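Local coordinates for protein acetyl xylan esterase (Metagenome, PDB 6XYC) that removes feruloyl and acetyl groups from complex natural xylans as a bifunctional esterase of the alpha/beta-hydrolase fold, at residues Phe114-Ala128 and Val162-Met174. Sequence-based numbering, arbitrary orientation.
With AES (4-(2-aminoethyl)benzenesulfonyl fluoride), chain B.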
loop_
_atom_site.group_PDB
_atom_site.type_symbol
_atom_site.label_atom_id
_atom_site.label_comp_id
_atom_site.label_asym_id
_atom_site.label_seq_id
_atom_site.Cartn_x
_atom_site.Cartn_y
_atom_site.Cartn_z
ATOM N N PHE A 114 -6.727 -6.337 -13.958
ATOM C CA PHE A 114 -6.498 -5.116 -13.197
ATOM C C PHE A 114 -6.403 -5.457 -11.720
ATOM O O PHE A 114 -7.354 -5.987 -11.139
ATOM C CB PHE A 114 -7.611 -4.091 -13.425
ATOM C CG PHE A 114 -7.356 -2.776 -12.755
ATOM C CD1 PHE A 114 -6.531 -1.833 -13.347
ATOM C CD2 PHE A 114 -7.916 -2.486 -11.519
ATOM C CE1 PHE A 114 -6.285 -0.624 -12.732
ATOM C CE2 PHE A 114 -7.674 -1.275 -10.898
ATOM C CZ PHE A 114 -6.860 -0.341 -11.507
ATOM N N ILE A 115 -5.257 -5.155 -11.118
ATOM C CA ILE A 115 -5.063 -5.270 -9.676
ATOM C C ILE A 115 -4.492 -3.937 -9.219
ATOM O O ILE A 115 -3.299 -3.670 -9.407
ATOM C CB ILE A 115 -4.136 -6.425 -9.289
ATOM C CG1 ILE A 115 -4.683 -7.746 -9.829
ATOM C CG2 ILE A 115 -3.980 -6.501 -7.777
ATOM C CD1 ILE A 115 -3.826 -8.962 -9.494
ATOM N N GLY A 116 -5.334 -3.095 -8.625
ATOM C CA GLY A 116 -4.866 -1.886 -7.987
ATOM C C GLY A 116 -4.486 -2.131 -6.542
ATOM O O GLY A 116 -4.748 -3.192 -5.974
ATOM N N ILE A 117 -3.859 -1.125 -5.940
ATOM C CA ILE A 117 -3.402 -1.240 -4.560
ATOM C C ILE A 117 -3.528 0.122 -3.890
ATOM O O ILE A 117 -3.283 1.164 -4.506
ATOM C CB ILE A 117 -1.961 -1.792 -4.495
ATOM C CG1 ILE A 117 -1.628 -2.250 -3.079
ATOM C CG2 ILE A 117 -0.959 -0.758 -4.978
ATOM C CD1 ILE A 117 -0.407 -3.145 -2.980
ATOM N N THR A 118 -3.933 0.108 -2.620
ATOM C CA THR A 118 -4.128 1.333 -1.862
ATOM C C THR A 118 -3.936 1.026 -0.382
ATOM O O THR A 118 -4.104 -0.114 0.063
ATOM C CB THR A 118 -5.526 1.934 -2.105
ATOM O OG1 THR A 118 -5.664 3.167 -1.396
ATOM C CG2 THR A 118 -6.617 0.962 -1.665
ATOM N N GLY A 119 -3.560 2.049 0.369
ATOM C CA GLY A 119 -3.373 1.916 1.802
ATOM C C GLY A 119 -3.271 3.296 2.405
ATOM O O GLY A 119 -3.086 4.291 1.691
ATOM N N PHE A 120 -3.403 3.368 3.731
ATOM C CA PHE A 120 -3.270 4.647 4.426
ATOM C C PHE A 120 -2.088 4.624 5.399
ATOM O O PHE A 120 -1.810 3.594 6.017
ATOM C CB PHE A 120 -4.598 5.055 5.142
ATOM C CG PHE A 120 -5.247 3.972 5.966
ATOM C CD1 PHE A 120 -6.074 3.025 5.385
ATOM C CD2 PHE A 120 -5.069 3.944 7.337
ATOM C CE1 PHE A 120 -6.670 2.047 6.151
ATOM C CE2 PHE A 120 -5.671 2.979 8.100
ATOM C CZ PHE A 120 -6.470 2.032 7.510
ATOM N N SER A 121 -1.398 5.771 5.528
ATOM C CA SER A 121 -0.156 5.911 6.270
ATOM C C SER A 121 0.783 4.788 5.838
ATOM O O SER A 121 1.133 4.684 4.654
ATOM C CB SER A 121 -0.404 5.914 7.777
ATOM O OG SER A 121 0.682 6.537 8.441
ATOM N N SER A 122 1.232 3.948 6.779
ATOM C CA SER A 122 2.248 2.963 6.436
ATOM C C SER A 122 1.738 2.027 5.358
ATOM O O SER A 122 2.537 1.493 4.588
ATOM C CB SER A 122 2.714 2.188 7.677
ATOM O OG SER A 122 1.658 1.561 8.366
ATOM N N GLY A 123 0.419 1.839 5.261
ATOM C CA GLY A 123 -0.131 1.073 4.154
ATOM C C GLY A 123 -0.063 1.816 2.834
ATOM O O GLY A 123 0.058 1.200 1.772
ATOM N N GLY A 124 -0.155 3.146 2.877
ATOM C CA GLY A 124 0.098 3.937 1.685
ATOM C C GLY A 124 1.553 3.902 1.272
ATOM O O GLY A 124 1.866 3.922 0.077
ATOM N N HIS A 125 2.459 3.850 2.251
ATOM C CA HIS A 125 3.878 3.660 1.972
ATOM C C HIS A 125 4.125 2.342 1.244
ATOM O O HIS A 125 4.832 2.301 0.231
ATOM C CB HIS A 125 4.653 3.714 3.289
ATOM C CG HIS A 125 6.013 3.096 3.231
ATOM N ND1 HIS A 125 6.241 1.763 3.501
ATOM C CD2 HIS A 125 7.224 3.641 2.968
ATOM C CE1 HIS A 125 7.533 1.510 3.391
ATOM N NE2 HIS A 125 8.152 2.632 3.065
ATOM N N LEU A 126 3.535 1.251 1.744
ATOM C CA LEU A 126 3.732 -0.046 1.108
ATOM C C LEU A 126 3.092 -0.088 -0.274
ATOM O O LEU A 126 3.651 -0.676 -1.206
ATOM C CB LEU A 126 3.171 -1.148 2.011
ATOM C CG LEU A 126 3.936 -1.308 3.328
ATOM C CD1 LEU A 126 3.232 -2.203 4.311
ATOM C CD2 LEU A 126 5.361 -1.820 3.045
ATOM N N SER A 127 1.926 0.539 -0.430
ATOM C CA SER A 127 1.280 0.606 -1.736
ATOM C C SER A 127 2.148 1.367 -2.732
ATOM O O SER A 127 2.375 0.910 -3.858
ATOM C CB SER A 127 -0.095 1.269 -1.601
ATOM O OG SER A 127 -0.970 0.456 -0.844
ATOM N N ALA A 128 2.645 2.540 -2.333
ATOM C CA ALA A 128 3.540 3.295 -3.203
ATOM C C ALA A 128 4.809 2.508 -3.496
ATOM O O ALA A 128 5.336 2.562 -4.615
ATOM C CB ALA A 128 3.881 4.643 -2.568
ATOM N N VAL A 162 1.527 -4.210 -9.836
ATOM C CA VAL A 162 0.255 -3.547 -9.592
ATOM C C VAL A 162 0.005 -2.565 -10.726
ATOM O O VAL A 162 0.944 -2.042 -11.334
ATOM C CB VAL A 162 0.222 -2.822 -8.225
ATOM C CG1 VAL A 162 0.228 -3.831 -7.081
ATOM C CG2 VAL A 162 1.389 -1.856 -8.106
ATOM N N ASP A 163 -1.274 -2.293 -10.994
ATOM C CA ASP A 163 -1.654 -1.508 -12.163
ATOM C C ASP A 163 -1.965 -0.050 -11.851
ATOM O O ASP A 163 -1.970 0.776 -12.775
ATOM C CB ASP A 163 -2.871 -2.127 -12.854
ATOM C CG ASP A 163 -2.583 -3.498 -13.418
ATOM O OD1 ASP A 163 -3.227 -4.469 -12.978
ATOM O OD2 ASP A 163 -1.712 -3.607 -14.302
ATOM N N ALA A 164 -2.217 0.282 -10.586
ATOM C CA ALA A 164 -2.541 1.641 -10.175
ATOM C C ALA A 164 -2.423 1.707 -8.663
ATOM O O ALA A 164 -2.569 0.690 -7.974
ATOM C CB ALA A 164 -3.949 2.049 -10.628
ATOM N N VAL A 165 -2.150 2.902 -8.151
ATOM C CA VAL A 165 -1.885 3.093 -6.732
ATOM C C VAL A 165 -2.696 4.277 -6.232
ATOM O O VAL A 165 -2.771 5.313 -6.899
ATOM C CB VAL A 165 -0.386 3.327 -6.456
ATOM C CG1 VAL A 165 -0.154 3.599 -4.967
ATOM C CG2 VAL A 165 0.449 2.149 -6.940
ATOM N N VAL A 166 -3.298 4.129 -5.056
ATOM C CA VAL A 166 -3.867 5.254 -4.314
ATOM C C VAL A 166 -3.169 5.310 -2.962
ATOM O O VAL A 166 -3.242 4.356 -2.173
ATOM C CB VAL A 166 -5.387 5.137 -4.146
ATOM C CG1 VAL A 166 -5.896 6.259 -3.247
ATOM C CG2 VAL A 166 -6.068 5.196 -5.500
ATOM N N ASP A 167 -2.492 6.426 -2.701
ATOM C CA ASP A 167 -1.652 6.610 -1.522
ATOM C C ASP A 167 -2.353 7.602 -0.601
ATOM O O ASP A 167 -2.421 8.802 -0.901
ATOM C CB ASP A 167 -0.266 7.094 -1.942
ATOM C CG ASP A 167 0.505 7.749 -0.824
ATOM O OD1 ASP A 167 0.230 7.477 0.361
ATOM O OD2 ASP A 167 1.414 8.548 -1.141
ATOM N N TRP A 168 -2.894 7.097 0.510
ATOM C CA TRP A 168 -3.523 7.947 1.518
ATOM C C TRP A 168 -2.467 8.330 2.555
ATOM O O TRP A 168 -2.068 7.500 3.375
ATOM C CB TRP A 168 -4.694 7.251 2.205
ATOM C CG TRP A 168 -5.884 6.881 1.370
ATOM C CD1 TRP A 168 -6.046 5.736 0.653
ATOM C CD2 TRP A 168 -7.099 7.631 1.210
ATOM N NE1 TRP A 168 -7.280 5.728 0.045
ATOM C CE2 TRP A 168 -7.943 6.881 0.366
ATOM C CE3 TRP A 168 -7.554 8.867 1.692
ATOM C CZ2 TRP A 168 -9.210 7.329 -0.014
ATOM C CZ3 TRP A 168 -8.812 9.308 1.309
ATOM C CH2 TRP A 168 -9.627 8.539 0.473
ATOM N N PHE A 169 -2.036 9.590 2.527
ATOM C CA PHE A 169 -1.108 10.191 3.495
ATOM C C PHE A 169 -0.024 9.223 3.984
ATOM O O PHE A 169 0.188 9.041 5.183
ATOM C CB PHE A 169 -1.861 10.820 4.694
ATOM C CG PHE A 169 -2.992 9.968 5.277
ATOM C CD1 PHE A 169 -4.314 10.182 4.897
ATOM C CD2 PHE A 169 -2.740 9.001 6.247
ATOM C CE1 PHE A 169 -5.348 9.424 5.431
ATOM C CE2 PHE A 169 -3.776 8.237 6.778
ATOM C CZ PHE A 169 -5.081 8.453 6.373
ATOM N N GLY A 170 0.719 8.642 3.038
ATOM C CA GLY A 170 1.786 7.718 3.366
ATOM C C GLY A 170 3.112 8.412 3.602
ATOM O O GLY A 170 3.453 9.399 2.940
ATOM N N PRO A 171 3.886 7.921 4.576
ATOM C CA PRO A 171 5.265 8.372 4.761
ATOM C C PRO A 171 6.157 7.738 3.695
ATOM O O PRO A 171 6.370 6.519 3.702
ATOM C CB PRO A 171 5.616 7.893 6.167
ATOM C CG PRO A 171 4.818 6.648 6.335
ATOM C CD PRO A 171 3.527 6.865 5.562
ATOM N N VAL A 172 6.682 8.556 2.792
ATOM C CA VAL A 172 7.326 8.017 1.597
ATOM C C VAL A 172 8.725 8.586 1.383
ATOM O O VAL A 172 9.437 8.177 0.459
ATOM C CB VAL A 172 6.461 8.293 0.353
ATOM C CG1 VAL A 172 5.117 7.595 0.446
ATOM C CG2 VAL A 172 6.262 9.812 0.156
ATOM N N ASP A 173 9.130 9.536 2.235
ATOM C CA ASP A 173 10.361 10.297 2.063
ATOM C C ASP A 173 10.980 10.467 3.457
ATOM O O ASP A 173 10.957 11.535 4.065
ATOM C CB ASP A 173 10.077 11.645 1.385
ATOM C CG ASP A 173 11.327 12.454 1.113
ATOM O OD1 ASP A 173 12.435 11.883 1.080
ATOM O OD2 ASP A 173 11.204 13.682 0.924
ATOM N N MET A 174 11.539 9.379 3.989
ATOM C CA MET A 174 11.986 9.388 5.371
ATOM C C MET A 174 13.260 10.195 5.575
ATOM O O MET A 174 13.612 10.483 6.729
ATOM C CB MET A 174 12.185 7.954 5.867
ATOM C CG MET A 174 11.003 7.421 6.652
ATOM S SD MET A 174 9.437 7.448 5.751
ATOM C CE MET A 174 9.655 6.063 4.634
HETATM C C3 AES B . 3.674 7.488 12.050
HETATM C C2 AES B . 2.498 7.087 11.490
HETATM C C1 AES B . 2.519 6.364 10.336
HETATM S S AES B . 0.986 5.851 9.707
HETATM O O1S AES B . 0.940 4.368 9.627
HETATM O O2S AES B . -0.043 6.093 10.713
HETATM C C6 AES B . 3.681 6.030 9.718
HETATM C C5 AES B . 4.873 6.436 10.282
HETATM C C4 AES B . 4.865 7.161 11.451
HETATM C C7 AES B . 6.207 7.643 12.097
HETATM C C8 AES B . 7.025 8.474 11.077
HETATM N N8 AES B . 8.032 9.164 11.811
#
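D163 and I115 grip each other twice: the backbone N of D163 donates to I115 O, and D163 OD1 turns its anti lone pair to I115 N at 2.8 Å in a nearly straight bond (168°). With CG anti to its carbonyl carbon (chi1 -64°), the carboxylate reaches across to the neighbouring strand, while OD2 is held by H161. Replaced by alanine, D163 would lose the carboxylate, and I115 N would probably be left without its acceptor. Further along, parallel strands 114-120 and 164-168 are joined by I117 N to A164 O and V166 N to I117 O, both 3.0 Å long, and by W168 N to G119 O at 3.1 Å; A164 N is buried without a partner. V166 O receives only a weak bond from G119 N, but T118 OG1 supplies a second donor, 2.8 Å from V166 O and above the carbonyl plane. These are central strands of the alpha/beta-hydrolase sheet, and G119, S121 and G123 fit the GxSxG nucleophile elbow; a side chain on G119 would strike G123 O, which explains the glycine. S121 N donates to W168 O at 2.8 Å, pinning the strained turn at S121 (phi 49°), whose OG is covalently joined to the inhibitor sulfur. S122 N bonds to sulfonyl O1S at 2.9 Å, as expected of an oxyanion-hole amide, and S122 OG is bonded to S48 N. P171, with no N-H to satisfy, packs CG against the inhibitor ring. Its buried O lacks a hydrogen-bond partner and meets H125 CD2 at the imidazole edge, while H125 NE2 is bonded to I209 O.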